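Local coordinates for protein probable tautomerase HP_0924 (Helicobacter pylori, PDB 3M21) that is a probable tautomerase of the MIF clan, a small beta-alpha-beta protein whose six copies assemble into a hexamer, at residues F2-L7 with I44-D49. Numbering follows the deposited sequence.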
ATOM      1  N   PHE F   2      -9.736  -0.343   6.519  1.00 20.10           N
ATOM      2  CA  PHE F   2      -9.348   0.090   5.186  1.00 19.66           C
ATOM      3  C   PHE F   2      -9.087  -1.136   4.322  1.00 20.22           C
ATOM      4  O   PHE F   2      -8.351  -2.033   4.728  1.00 21.13           O
ATOM      5  CB  PHE F   2      -8.080   0.939   5.271  1.00 19.73           C
ATOM      6  CG  PHE F   2      -7.513   1.312   3.937  1.00 19.61           C
ATOM      7  CD1 PHE F   2      -8.084   2.332   3.188  1.00 20.36           C
ATOM      8  CD2 PHE F   2      -6.391   0.650   3.434  1.00 20.56           C
ATOM      9  CE1 PHE F   2      -7.549   2.685   1.950  1.00 20.64           C
ATOM     10  CE2 PHE F   2      -5.853   0.996   2.199  1.00 21.22           C
ATOM     11  CZ  PHE F   2      -6.428   2.016   1.459  1.00 21.87           C
ATOM     12  N   ILE F   3      -9.699  -1.180   3.144  1.00 18.15           N
ATOM     13  CA  ILE F   3      -9.506  -2.303   2.228  1.00 18.96           C
ATOM     14  C   ILE F   3      -9.082  -1.792   0.857  1.00 18.27           C
ATOM     15  O   ILE F   3      -9.792  -1.014   0.213  1.00 15.64           O
ATOM     16  CB  ILE F   3     -10.794  -3.140   2.052  1.00 19.84           C
ATOM     17  CG1 ILE F   3     -11.238  -3.723   3.402  1.00 19.66           C
ATOM     18  CG2 ILE F   3     -10.558  -4.250   1.044  1.00 18.60           C
ATOM     19  CD1 ILE F   3     -11.985  -2.729   4.279  1.00 22.22           C
ATOM     20  N   ASN F   4      -7.916  -2.240   0.419  1.00 17.49           N
ATOM     21  CA  ASN F   4      -7.376  -1.829  -0.867  1.00 19.40           C
ATOM     22  C   ASN F   4      -7.464  -3.058  -1.756  1.00 19.01           C
ATOM     23  O   ASN F   4      -7.003  -4.137  -1.394  1.00 17.62           O
ATOM     24  CB  ASN F   4      -5.918  -1.384  -0.688  1.00 19.02           C
ATOM     25  CG  ASN F   4      -5.283  -0.855  -1.970  1.00 22.66           C
ATOM     26  OD1 ASN F   4      -4.057  -0.887  -2.108  1.00 22.53           O
ATOM     27  ND2 ASN F   4      -6.101  -0.352  -2.900  1.00 20.60           N
ATOM     28  N   ILE F   5      -8.102  -2.909  -2.904  1.00 18.46           N
ATOM     29  CA  ILE F   5      -8.230  -4.026  -3.820  1.00 17.93           C
ATOM     30  C   ILE F   5      -7.520  -3.644  -5.102  1.00 17.50           C
ATOM     31  O   ILE F   5      -7.833  -2.619  -5.698  1.00 18.07           O
ATOM     32  CB  ILE F   5      -9.708  -4.312  -4.153  1.00 16.68           C
ATOM     33  CG1 ILE F   5     -10.464  -4.738  -2.899  1.00 17.87           C
ATOM     34  CG2 ILE F   5      -9.801  -5.378  -5.223  1.00 17.39           C
ATOM     35  CD1 ILE F   5     -11.970  -4.788  -3.096  1.00 19.50           C
ATOM     36  N   LYS F   6      -6.569  -4.464  -5.524  1.00 15.85           N
ATOM     37  CA  LYS F   6      -5.846  -4.193  -6.754  1.00 18.91           C
ATOM     38  C   LYS F   6      -6.160  -5.309  -7.735  1.00 20.79           C
ATOM     39  O   LYS F   6      -5.957  -6.491  -7.435  1.00 22.42           O
ATOM     40  CB  LYS F   6      -4.344  -4.137  -6.484  1.00 18.88           C
ATOM     41  CG  LYS F   6      -3.939  -3.014  -5.540  1.00 20.71           C
ATOM     42  CD  LYS F   6      -2.424  -2.946  -5.371  1.00 25.87           C
ATOM     43  CE  LYS F   6      -2.043  -1.902  -4.348  1.00 31.08           C
ATOM     44  NZ  LYS F   6      -2.541  -0.553  -4.726  1.00 33.93           N
ATOM     45  N   LEU F   7      -6.659  -4.934  -8.906  1.00 18.59           N
ATOM     46  CA  LEU F   7      -7.018  -5.915  -9.919  1.00 20.46           C
ATOM     47  C   LEU F   7      -6.693  -5.412 -11.324  1.00 20.69           C
ATOM     48  O   LEU F   7      -6.468  -4.224 -11.525  1.00 20.39           O
ATOM     49  CB  LEU F   7      -8.508  -6.224  -9.804  1.00 20.65           C
ATOM     50  CG  LEU F   7      -9.445  -5.021  -9.995  1.00 20.43           C
ATOM     51  CD1 LEU F   7      -9.573  -4.702 -11.477  1.00 22.93           C
ATOM     52  CD2 LEU F   7     -10.828  -5.331  -9.422  1.00 23.48           C
ATOM     53  N   ILE F  44     -10.720   1.178  -1.414  1.00 17.42           N
ATOM     54  CA  ILE F  44     -10.129   1.790  -2.589  1.00 15.84           C
ATOM     55  C   ILE F  44      -9.781   0.679  -3.558  1.00 16.77           C
ATOM     56  O   ILE F  44      -9.047  -0.256  -3.222  1.00 15.89           O
ATOM     57  CB  ILE F  44      -8.842   2.563  -2.239  1.00 16.49           C
ATOM     58  CG1 ILE F  44      -9.177   3.762  -1.344  1.00 17.42           C
ATOM     59  CG2 ILE F  44      -8.131   2.987  -3.512  1.00 13.31           C
ATOM     60  CD1 ILE F  44      -7.939   4.529  -0.817  1.00 20.36           C
ATOM     61  N   ILE F  45     -10.335   0.779  -4.758  1.00 16.56           N
ATOM     62  CA  ILE F  45     -10.086  -0.201  -5.797  1.00 17.47           C
ATOM     63  C   ILE F  45      -9.107   0.418  -6.783  1.00 20.09           C
ATOM     64  O   ILE F  45      -9.330   1.519  -7.300  1.00 20.40           O
ATOM     65  CB  ILE F  45     -11.386  -0.563  -6.551  1.00 18.29           C
ATOM     66  CG1 ILE F  45     -12.392  -1.211  -5.590  1.00 19.74           C
ATOM     67  CG2 ILE F  45     -11.076  -1.482  -7.709  1.00 17.35           C
ATOM     68  CD1 ILE F  45     -13.798  -1.336  -6.187  1.00 17.50           C
ATOM     69  N   ASP F  46      -8.009  -0.280  -7.038  1.00 19.40           N
ATOM     70  CA  ASP F  46      -7.019   0.214  -7.987  1.00 19.64           C
ATOM     71  C   ASP F  46      -7.069  -0.685  -9.205  1.00 21.47           C
ATOM     72  O   ASP F  46      -7.134  -1.906  -9.077  1.00 19.73           O
ATOM     73  CB  ASP F  46      -5.626   0.161  -7.372  1.00 20.46           C
ATOM     74  CG  ASP F  46      -5.503   1.039  -6.149  1.00 18.75           C
ATOM     75  OD1 ASP F  46      -5.954   2.211  -6.202  1.00 22.15           O
ATOM     76  OD2 ASP F  46      -4.938   0.566  -5.146  1.00 22.44           O
ATOM     77  N   GLU F  47      -7.037  -0.075 -10.383  1.00 20.80           N
ATOM     78  CA  GLU F  47      -7.066  -0.821 -11.624  1.00 22.40           C
ATOM     79  C   GLU F  47      -5.669  -0.773 -12.220  1.00 24.48           C
ATOM     80  O   GLU F  47      -5.179   0.289 -12.615  1.00 25.64           O
ATOM     81  CB  GLU F  47      -8.104  -0.220 -12.572  1.00 24.13           C
ATOM     82  CG  GLU F  47      -9.532  -0.476 -12.108  1.00 25.96           C
ATOM     83  CD  GLU F  47     -10.571   0.316 -12.885  1.00 25.07           C
ATOM     84  OE1 GLU F  47     -11.103   1.296 -12.338  1.00 27.54           O
ATOM     85  OE2 GLU F  47     -10.847  -0.038 -14.044  1.00 28.68           O
ATOM     86  N   VAL F  48      -5.031  -1.939 -12.258  1.00 22.82           N
ATOM     87  CA  VAL F  48      -3.665  -2.081 -12.754  1.00 22.57           C
ATOM     88  C   VAL F  48      -3.594  -2.585 -14.186  1.00 22.29           C
ATOM     89  O   VAL F  48      -4.254  -3.564 -14.542  1.00 23.21           O
ATOM     90  CB  VAL F  48      -2.883  -3.061 -11.860  1.00 22.32           C
ATOM     91  CG1 VAL F  48      -1.424  -3.081 -12.261  1.00 22.70           C
ATOM     92  CG2 VAL F  48      -3.047  -2.663 -10.402  1.00 21.09           C
ATOM     93  N   ASP F  49      -2.784  -1.917 -15.000  1.00 23.51           N
ATOM     94  CA  ASP F  49      -2.610  -2.317 -16.393  1.00 26.05           C
ATOM     95  C   ASP F  49      -2.043  -3.729 -16.419  1.00 24.08           C
ATOM     96  O   ASP F  49      -1.189  -4.078 -15.602  1.00 24.79           O
ATOM     97  CB  ASP F  49      -1.648  -1.361 -17.096  1.00 28.05           C
ATOM     98  CG  ASP F  49      -1.585  -1.591 -18.590  1.00 33.86           C
ATOM     99  OD1 ASP F  49      -0.749  -2.402 -19.042  1.00 30.32           O
ATOM    100  OD2 ASP F  49      -2.391  -0.964 -19.311  1.00 37.28           O
TER
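Ile44 meets Phe2 at the ring edge, its CD1 lying in the ring plane 3.3 Å from Phe2 CE1. Its backbone joins the two strands in parallel: Ile44 N donates to Ile3 O, and Ile44 O takes both Ile5 N and, at 3.0 Å, Asn4 ND2, the amide nitrogen coming from above the carbonyl plane. On the other face of the sheet, Ile45 sets CG1 against Ile5 CB and CG2 4.2 Å from Leu7 CD2. Asp46 carries the polar cluster on the face of Asn4 and Lys6. Its OD2 is gripped from opposite faces of the carboxylate, by Asn4 ND2 at 2.7 Å in a nearly straight bond (174°) and by Lys6 NZ at 2.7 Å in a salt bridge. Amide and carboxylate planes stand 77° apart; the Lys6 chain runs beside Asp46 and bends at its last torsion (chi4 -59°), which turns NZ onto OD2. The paired donors would favour a charged carboxylate. Asp46 N and O continue the backbone pairing with Ile5 O and Leu7 N. Past Glu47, whose OE1 turns to Lys19 and to Asn52 of a neighbouring subunit, Val48 N, already beyond the strand, gives the last backbone bond, to Leu7 O at 2.8 Å. These are the two parallel strands of a beta-alpha-beta unit: helix 16-34 packs on Ile3, Ile5 and Ile45, while antiparallel strands of two neighbouring subunits extend the sheet, one beyond 2-7 and the other at Ile44.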